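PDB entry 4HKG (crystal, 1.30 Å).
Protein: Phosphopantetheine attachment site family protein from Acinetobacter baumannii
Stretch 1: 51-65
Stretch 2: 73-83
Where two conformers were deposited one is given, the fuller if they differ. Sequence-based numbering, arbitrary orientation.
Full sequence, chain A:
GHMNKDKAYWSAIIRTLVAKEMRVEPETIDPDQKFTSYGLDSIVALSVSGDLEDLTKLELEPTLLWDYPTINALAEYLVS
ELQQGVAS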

ATOM      1  N   ASP A  51      -0.466  -5.847  -7.393  1.00  9.77           N
ATOM      2  CA  ASP A  51      -0.098  -6.927  -6.487  1.00 10.15           C
ATOM      3  C   ASP A  51      -1.171  -7.132  -5.418  1.00 10.15           C
ATOM      4  O   ASP A  51      -1.515  -8.269  -5.077  1.00 10.98           O
ATOM      5  CB  ASP A  51       1.272  -6.667  -5.850  1.00  9.89           C
ATOM      6  CG  ASP A  51       2.428  -6.946  -6.804  1.00 11.17           C
ATOM      7  OD1 ASP A  51       2.192  -7.480  -7.909  1.00 13.43           O
ATOM      8  OD2 ASP A  51       3.587  -6.667  -6.435  1.00 13.57           O
ATOM      9  N   LEU A  52      -1.723  -6.034  -4.907  1.00  9.52           N
ATOM     10  CA  LEU A  52      -2.814  -6.133  -3.949  1.00  9.89           C
ATOM     11  C   LEU A  52      -4.049  -6.787  -4.570  1.00 10.75           C
ATOM     12  O   LEU A  52      -4.770  -7.519  -3.888  1.00 11.59           O
ATOM     13  CB  LEU A  52      -3.149  -4.766  -3.348  1.00 10.03           C
ATOM     14  CG  LEU A  52      -2.114  -4.232  -2.353  1.00  9.10           C
ATOM     15  CD1 LEU A  52      -2.410  -2.765  -2.031  1.00 10.66           C
ATOM     16  CD2 LEU A  52      -2.053  -5.076  -1.083  1.00 10.10           C
ATOM     17  N   GLU A  53      -4.298  -6.545  -5.858  1.00 10.85           N
ATOM     18  CA  GLU A  53      -5.388  -7.249  -6.538  1.00 11.98           C
ATOM     19  C   GLU A  53      -5.138  -8.750  -6.526  1.00 12.84           C
ATOM     20  O   GLU A  53      -6.052  -9.536  -6.272  1.00 13.96           O
ATOM     21  CB  GLU A  53      -5.552  -6.777  -7.979  1.00 12.27           C
ATOM     22  CG  GLU A  53      -6.036  -5.348  -8.107  1.00 12.66           C
ATOM     23  CD  GLU A  53      -6.254  -4.939  -9.545  1.00 15.78           C
ATOM     24  OE1 GLU A  53      -5.460  -5.364 -10.415  1.00 16.58           O
ATOM     25  OE2 GLU A  53      -7.231  -4.210  -9.816  1.00 15.57           O
ATOM     26  N   ASP A  54      -3.895  -9.142  -6.805  1.00 12.64           N
ATOM     27  CA  ASP A  54      -3.514 -10.552  -6.793  1.00 13.70           C
ATOM     28  C   ASP A  54      -3.743 -11.181  -5.425  1.00 14.08           C
ATOM     29  O   ASP A  54      -4.157 -12.331  -5.334  1.00 15.65           O
ATOM     30  CB  ASP A  54      -2.041 -10.737  -7.177  1.00 14.48           C
ATOM     31  CG  ASP A  54      -1.737 -10.315  -8.600  1.00 18.71           C
ATOM     32  OD1 ASP A  54      -2.663 -10.266  -9.438  1.00 18.51           O
ATOM     33  OD2 ASP A  54      -0.550 -10.027  -8.878  1.00 19.00           O
ATOM     34  N   LEU A  55      -3.473 -10.428  -4.362  1.00 13.22           N
ATOM     35  CA  LEU A  55      -3.595 -10.948  -3.000  1.00 13.85           C
ATOM     36  C   LEU A  55      -5.017 -10.903  -2.430  1.00 17.02           C
ATOM     37  O   LEU A  55      -5.364 -11.752  -1.615  1.00 18.11           O
ATOM     38  CB  LEU A  55      -2.653 -10.195  -2.054  1.00 13.08           C
ATOM     39  CG  LEU A  55      -1.154 -10.218  -2.364  1.00 12.74           C
ATOM     40  CD1 LEU A  55      -0.386  -9.342  -1.373  1.00 12.62           C
ATOM     41  CD2 LEU A  55      -0.605 -11.636  -2.353  1.00 14.11           C
ATOM     42  N   THR A  56      -5.824  -9.920  -2.844  1.00 16.56           N
ATOM     43  CA  THR A  56      -7.137  -9.672  -2.222  1.00 16.86           C
ATOM     44  C   THR A  56      -8.344 -10.034  -3.077  1.00 19.82           C
ATOM     45  O   THR A  56      -9.458 -10.107  -2.557  1.00 21.07           O
ATOM     46  CB  THR A  56      -7.320  -8.191  -1.844  1.00 18.94           C
ATOM     47  OG1 THR A  56      -7.411  -7.410  -3.044  1.00 15.06           O
ATOM     48  CG2 THR A  56      -6.169  -7.691  -0.989  1.00 21.90           C
ATOM     49  N   LYS A  57      -8.127 -10.224  -4.378  1.00 21.46           N
ATOM     50  CA  LYS A  57      -9.205 -10.455  -5.352  1.00 18.64           C
ATOM     51  C   LYS A  57     -10.104  -9.232  -5.555  1.00 19.05           C
ATOM     52  O   LYS A  57     -11.143  -9.317  -6.217  1.00 22.78           O
ATOM     53  CB  LYS A  57     -10.051 -11.684  -4.992  1.00 24.47           C
ATOM     54  CG  LYS A  57      -9.239 -12.945  -4.741  1.00 32.94           C
ATOM     55  N   LEU A  58      -9.701  -8.098  -4.995  1.00 15.34           N
ATOM     56  CA  LEU A  58     -10.420  -6.847  -5.197  1.00 15.50           C
ATOM     57  C   LEU A  58      -9.940  -6.180  -6.473  1.00 17.15           C
ATOM     58  O   LEU A  58      -8.811  -6.410  -6.913  1.00 16.49           O
ATOM     59  CB  LEU A  58     -10.155  -5.894  -4.037  1.00 16.14           C
ATOM     60  CG  LEU A  58     -10.608  -6.309  -2.640  1.00 17.21           C
ATOM     61  CD1 LEU A  58     -10.007  -5.350  -1.618  1.00 19.83           C
ATOM     62  CD2 LEU A  58     -12.121  -6.301  -2.559  1.00 22.63           C
ATOM     63  N   GLU A  59     -10.794  -5.354  -7.063  1.00 16.92           N
ATOM     64  CA  GLU A  59     -10.363  -4.458  -8.123  1.00 15.50           C
ATOM     65  C   GLU A  59      -9.891  -3.185  -7.451  1.00 14.81           C
ATOM     66  O   GLU A  59     -10.625  -2.585  -6.672  1.00 16.28           O
ATOM     67  CB  GLU A  59     -11.509  -4.157  -9.079  1.00 19.72           C
ATOM     68  CG  GLU A  59     -11.116  -3.245 -10.221  1.00 27.58           C
ATOM     69  CD  GLU A  59     -11.902  -3.528 -11.480  0.57 29.46           C
ATOM     70  OE1 GLU A  59     -11.648  -2.853 -12.498  0.47 33.18           O
ATOM     71  OE2 GLU A  59     -12.770  -4.430 -11.451  0.66 35.70           O
ATOM     72  N   LEU A  60      -8.659  -2.784  -7.745  1.00 12.28           N
ATOM     73  CA  LEU A  60      -8.012  -1.677  -7.044  1.00 11.78           C
ATOM     74  C   LEU A  60      -7.280  -0.790  -8.035  1.00 13.02           C
ATOM     75  O   LEU A  60      -6.289  -1.214  -8.627  1.00 18.22           O
ATOM     76  CB  LEU A  60      -7.016  -2.212  -6.016  1.00 12.43           C
ATOM     77  CG  LEU A  60      -7.582  -3.131  -4.937  1.00 10.78           C
ATOM     78  CD1 LEU A  60      -6.441  -3.826  -4.218  1.00 12.46           C
ATOM     79  CD2 LEU A  60      -8.426  -2.351  -3.948  1.00 13.23           C
ATOM     80  N   GLU A  61      -7.757   0.437  -8.221  1.00 11.84           N
ATOM     81  CA  GLU A  61      -7.114   1.384  -9.135  1.00 13.07           C
ATOM     82  C   GLU A  61      -5.826   1.934  -8.530  1.00 10.50           C
ATOM     83  O   GLU A  61      -5.743   2.123  -7.319  1.00 10.92           O
ATOM     84  CB  GLU A  61      -8.045   2.559  -9.431  1.00 15.97           C
ATOM     85  CG  GLU A  61      -9.306   2.229 -10.207  1.00 21.16           C
ATOM     86  CD  GLU A  61     -10.232   3.431 -10.331  0.52 17.08           C
ATOM     87  OE1 GLU A  61      -9.894   4.515  -9.807  0.53 18.13           O
ATOM     88  OE2 GLU A  61     -11.305   3.297 -10.957  0.39 17.07           O
ATOM     89  N   PRO A  62      -4.829   2.251  -9.378  1.00 10.63           N
ATOM     90  CA  PRO A  62      -3.582   2.813  -8.848  1.00  9.88           C
ATOM     91  C   PRO A  62      -3.792   4.166  -8.164  1.00 10.03           C
ATOM     92  O   PRO A  62      -3.023   4.543  -7.277  1.00 10.18           O
ATOM     93  CB  PRO A  62      -2.702   2.957 -10.094  1.00 11.56           C
ATOM     94  CG  PRO A  62      -3.235   1.932 -11.045  1.00 14.11           C
ATOM     95  CD  PRO A  62      -4.722   1.935 -10.812  1.00 11.75           C
ATOM     96  N   THR A  63      -4.839   4.885  -8.571  1.00  9.95           N
ATOM     97  CA  THR A  63      -5.189   6.159  -7.948  1.00 10.27           C
ATOM     98  C   THR A  63      -5.649   6.009  -6.497  1.00  9.47           C
ATOM     99  O   THR A  63      -5.789   7.004  -5.792  1.00  9.89           O
ATOM    100  CB  THR A  63      -6.257   6.926  -8.759  1.00 10.98           C
ATOM    101  OG1 THR A  63      -7.307   6.026  -9.114  1.00 12.76           O
ATOM    102  CG2 THR A  63      -5.643   7.514 -10.035  1.00 13.86           C
ATOM    103  N   LEU A  64      -5.885   4.784  -6.035  1.00  9.33           N
ATOM    104  CA  LEU A  64      -6.145   4.589  -4.606  1.00  9.78           C
ATOM    105  C   LEU A  64      -4.958   5.051  -3.762  1.00  8.97           C
ATOM    106  O   LEU A  64      -5.138   5.438  -2.602  1.00  9.45           O
ATOM    107  CB  LEU A  64      -6.464   3.131  -4.288  1.00 10.43           C
ATOM    108  CG  LEU A  64      -7.856   2.663  -4.706  1.00 10.56           C
ATOM    109  CD1 LEU A  64      -7.968   1.161  -4.522  1.00 13.18           C
ATOM    110  CD2 LEU A  64      -8.960   3.388  -3.933  1.00 13.42           C
ATOM    111  N   LEU A  65      -3.748   5.023  -4.322  1.00  9.70           N
ATOM    112  CA  LEU A  65      -2.580   5.498  -3.578  1.00  8.96           C
ATOM    113  C   LEU A  65      -2.517   7.019  -3.545  1.00  9.57           C
ATOM    114  O   LEU A  65      -1.748   7.581  -2.780  1.00  9.97           O
ATOM    115  CB  LEU A  65      -1.268   4.898  -4.098  1.00 10.22           C
ATOM    116  CG  LEU A  65      -0.966   3.462  -3.642  1.00  8.93           C
ATOM    117  CD1 LEU A  65      -1.773   2.420  -4.415  1.00 10.61           C
ATOM    118  CD2 LEU A  65       0.527   3.172  -3.737  1.00 11.20           C
ATOM    119  N   ALA A  73      -3.252   4.516   5.537  1.00  9.28           N
ATOM    120  CA  ALA A  73      -4.535   4.943   4.972  1.00  9.51           C
ATOM    121  C   ALA A  73      -5.030   3.900   3.969  1.00  8.82           C
ATOM    122  O   ALA A  73      -6.225   3.566   3.935  1.00  9.80           O
ATOM    123  CB  ALA A  73      -4.419   6.314   4.321  1.00  9.92           C
ATOM    124  N   LEU A  74      -4.110   3.369   3.169  1.00  8.66           N
ATOM    125  CA  LEU A  74      -4.477   2.335   2.211  1.00  8.37           C
ATOM    126  C   LEU A  74      -4.885   1.046   2.927  1.00  9.07           C
ATOM    127  O   LEU A  74      -5.838   0.381   2.520  1.00  9.62           O
ATOM    128  CB  LEU A  74      -3.349   2.084   1.212  1.00  9.16           C
ATOM    129  CG  LEU A  74      -3.671   1.142   0.046  1.00  8.67           C
ATOM    130  CD1 LEU A  74      -4.816   1.672  -0.820  1.00 11.66           C
ATOM    131  CD2 LEU A  74      -2.417   0.928  -0.787  1.00  9.97           C
ATOM    132  N   ALA A  75      -4.191   0.705   4.011  1.00  8.26           N
ATOM    133  CA  ALA A  75      -4.556  -0.461   4.816  1.00  9.16           C
ATOM    134  C   ALA A  75      -5.961  -0.327   5.380  1.00  8.85           C
ATOM    135  O   ALA A  75      -6.740  -1.288   5.362  1.00 10.65           O
ATOM    136  CB  ALA A  75      -3.560  -0.668   5.940  1.00  9.28           C
ATOM    137  N   GLU A  76      -6.284   0.868   5.877  1.00  9.27           N
ATOM    138  CA  GLU A  76      -7.613   1.159   6.395  1.00 10.75           C
ATOM    139  C   GLU A  76      -8.664   0.925   5.316  1.00  9.73           C
ATOM    140  O   GLU A  76      -9.717   0.341   5.577  1.00 11.19           O
ATOM    141  CB  GLU A  76      -7.673   2.607   6.900  1.00 11.78           C
ATOM    142  CG  GLU A  76      -9.029   3.033   7.433  1.00 14.00           C
ATOM    143  CD  GLU A  76      -9.184   2.771   8.911  1.00 18.11           C
ATOM    144  OE1 GLU A  76      -8.163   2.481   9.570  1.00 16.42           O
ATOM    145  OE2 GLU A  76     -10.322   2.865   9.418  1.00 18.43           O
ATOM    146  N   TYR A  77      -8.373   1.385   4.102  1.00 10.11           N
ATOM    147  CA  TYR A  77      -9.281   1.195   2.977  1.00 11.71           C
ATOM    148  C   TYR A  77      -9.520  -0.290   2.678  1.00  9.92           C
ATOM    149  O   TYR A  77     -10.664  -0.715   2.500  1.00 12.00           O
ATOM    150  CB  TYR A  77      -8.771   1.929   1.732  1.00 11.44           C
ATOM    151  CG  TYR A  77      -9.628   1.696   0.516  1.00 11.78           C
ATOM    152  CD1 TYR A  77     -10.833   2.357   0.363  1.00 14.59           C
ATOM    153  CD2 TYR A  77      -9.236   0.803  -0.473  1.00 14.38           C
ATOM    154  CE1 TYR A  77     -11.627   2.146  -0.743  1.00 17.25           C
ATOM    155  CE2 TYR A  77     -10.027   0.583  -1.590  1.00 16.01           C
ATOM    156  CZ  TYR A  77     -11.219   1.258  -1.713  1.00 16.93           C
ATOM    157  OH  TYR A  77     -12.024   1.060  -2.811  1.00 22.95           O
ATOM    158  N   LEU A  78      -8.442  -1.075   2.647  1.00 10.34           N
ATOM    159  CA  LEU A  78      -8.571  -2.504   2.374  1.00 10.68           C
ATOM    160  C   LEU A  78      -9.445  -3.203   3.400  1.00 11.65           C
ATOM    161  O   LEU A  78     -10.297  -4.016   3.040  1.00 13.18           O
ATOM    162  CB  LEU A  78      -7.204  -3.188   2.313  1.00 12.14           C
ATOM    163  CG  LEU A  78      -6.316  -2.781   1.146  1.00 11.65           C
ATOM    164  CD1 LEU A  78      -5.059  -3.619   1.155  1.00 13.57           C
ATOM    165  CD2 LEU A  78      -7.052  -2.937  -0.179  1.00 15.32           C
ATOM    166  N   VAL A  79      -9.241  -2.892   4.673  1.00 12.38           N
ATOM    167  CA  VAL A  79     -10.076  -3.478   5.720  1.00 13.27           C
ATOM    168  C   VAL A  79     -11.552  -3.154   5.479  1.00 15.22           C
ATOM    169  O   VAL A  79     -12.409  -4.029   5.591  1.00 16.20           O
ATOM    170  CB  VAL A  79      -9.659  -3.008   7.135  1.00 15.10           C
ATOM    171  CG1 VAL A  79     -10.683  -3.441   8.176  1.00 18.51           C
ATOM    172  CG2 VAL A  79      -8.292  -3.556   7.486  1.00 16.51           C
ATOM    173  N   SER A  80     -11.825  -1.901   5.134  0.55 15.63           N
ATOM    174  CA  SER A  80     -13.187  -1.458   4.866  0.55 17.48           C
ATOM    175  C   SER A  80     -13.809  -2.225   3.706  0.55 18.50           C
ATOM    176  O   SER A  80     -14.971  -2.621   3.769  0.55 21.62           O
ATOM    177  CB  SER A  80     -13.214   0.044   4.573  0.55 20.28           C
ATOM    178  OG  SER A  80     -12.957   0.796   5.746  0.55 31.69           O
ATOM    179  N   GLU A  81     -13.024  -2.440   2.657  1.00 15.42           N
ATOM    180  CA  GLU A  81     -13.513  -3.104   1.456  1.00 17.90           C
ATOM    181  C   GLU A  81     -13.777  -4.582   1.685  1.00 19.85           C
ATOM    182  O   GLU A  81     -14.656  -5.163   1.055  1.00 23.30           O
ATOM    183  CB  GLU A  81     -12.524  -2.941   0.305  1.00 19.77           C
ATOM    184  CG  GLU A  81     -12.457  -1.539  -0.247  1.00 22.95           C
ATOM    185  CD  GLU A  81     -13.772  -1.094  -0.858  1.00 26.57           C
ATOM    186  OE1 GLU A  81     -14.215  -1.713  -1.849  1.00 35.05           O
ATOM    187  OE2 GLU A  81     -14.373  -0.127  -0.346  1.00 31.44           O
ATOM    188  N   LEU A  82     -13.014  -5.186   2.588  1.00 18.54           N
ATOM    189  CA  LEU A  82     -13.086  -6.622   2.808  1.00 19.20           C
ATOM    190  C   LEU A  82     -13.999  -6.987   3.973  1.00 25.81           C
ATOM    191  O   LEU A  82     -14.297  -8.163   4.191  1.00 27.20           O
ATOM    192  CB  LEU A  82     -11.679  -7.184   3.028  1.00 19.16           C
ATOM    193  CG  LEU A  82     -10.786  -7.101   1.787  1.00 17.14           C
ATOM    194  CD1 LEU A  82      -9.326  -7.305   2.143  1.00 18.93           C
ATOM    195  CD2 LEU A  82     -11.225  -8.125   0.746  1.00 20.34           C
ATOM    196  N   GLN A  83     -14.452  -5.978   4.711  1.00 25.66           N
ATOM    197  CA  GLN A  83     -15.351  -6.194   5.842  1.00 30.21           C
ATOM    198  C   GLN A  83     -16.789  -6.398   5.379  1.00 35.74           C
ATOM    199  O   GLN A  83     -17.046  -7.132   4.424  1.00 38.62           O
ATOM    200  CB  GLN A  83     -15.280  -5.010   6.809  1.00 30.28           C
TER
HETATM  201  O   HOH W   1     -11.986  -2.442  -4.351  1.00 36.04           O

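The two stretches are held together almost entirely by apolar side chains; no direct hydrogen bond crosses between them, and 503 Å² of surface is buried. Along the helix of stretch 2, the contacts recur at Leu74, Tyr77, Leu78, Glu81 and Leu82, the spacing that keeps side chains on one helical face. Leu52, Leu60, Leu65, Leu74 and Leu78 are all buried, where branched hydrocarbon fills space without unmet polar groups.

Leu74 gives up the most area, 77 Å². In its t, p rotamer its CD2 lies 3.9 Å from CD1 of Leu52 and 4.0 Å from CD1 of Leu65, while its CD1 lies 4.1 Å from CB of Leu64. A single branched side chain thereby meets both the helix of residues 51-56 and the Leu64-Leu65 segment.

One turn on, Tyr77 points toward stretch 1 and offers a flat ring to two leucines. CD2 of Leu64 sits over one face, 4.1 Å from the centroid of the Tyr77 ring, in a CH-pi contact, and CD1 of Leu64 approaches Tyr77 CE2 to 3.6 Å. At the ring edge, CD2 of Leu60 is 4.1 Å from Tyr77 CE2.

Although the CA-to-CB bond of Leu78 points sideways, its methyls reach stretch 1: CD1 is 4.0 Å from Leu52 CD2, and CD2 is 4.1 Å from both Leu58 CD1 and Leu60 CD2. Leu60 N donates to Glu53 OE2 (2.9 Å).

Toward the end of the helix, Glu81 packs its aliphatic CB 4.0 Å from Leu58 CD1. A water donates to Glu59 O (2.7 Å) and weakly to Glu81 OE1 (3.4 Å), the one polar bridge. Leu82, though exposed overall, has 50 Å² covered by stretch 1, its CD2 lying 3.8 Å from Leu58 CD1 and 4.2 Å from Thr56 O. The Thr56 hydroxyl is used within its own stretch, OG1 donating to Leu52 O (2.8 Å) and accepting from Leu58 N (3.1 Å).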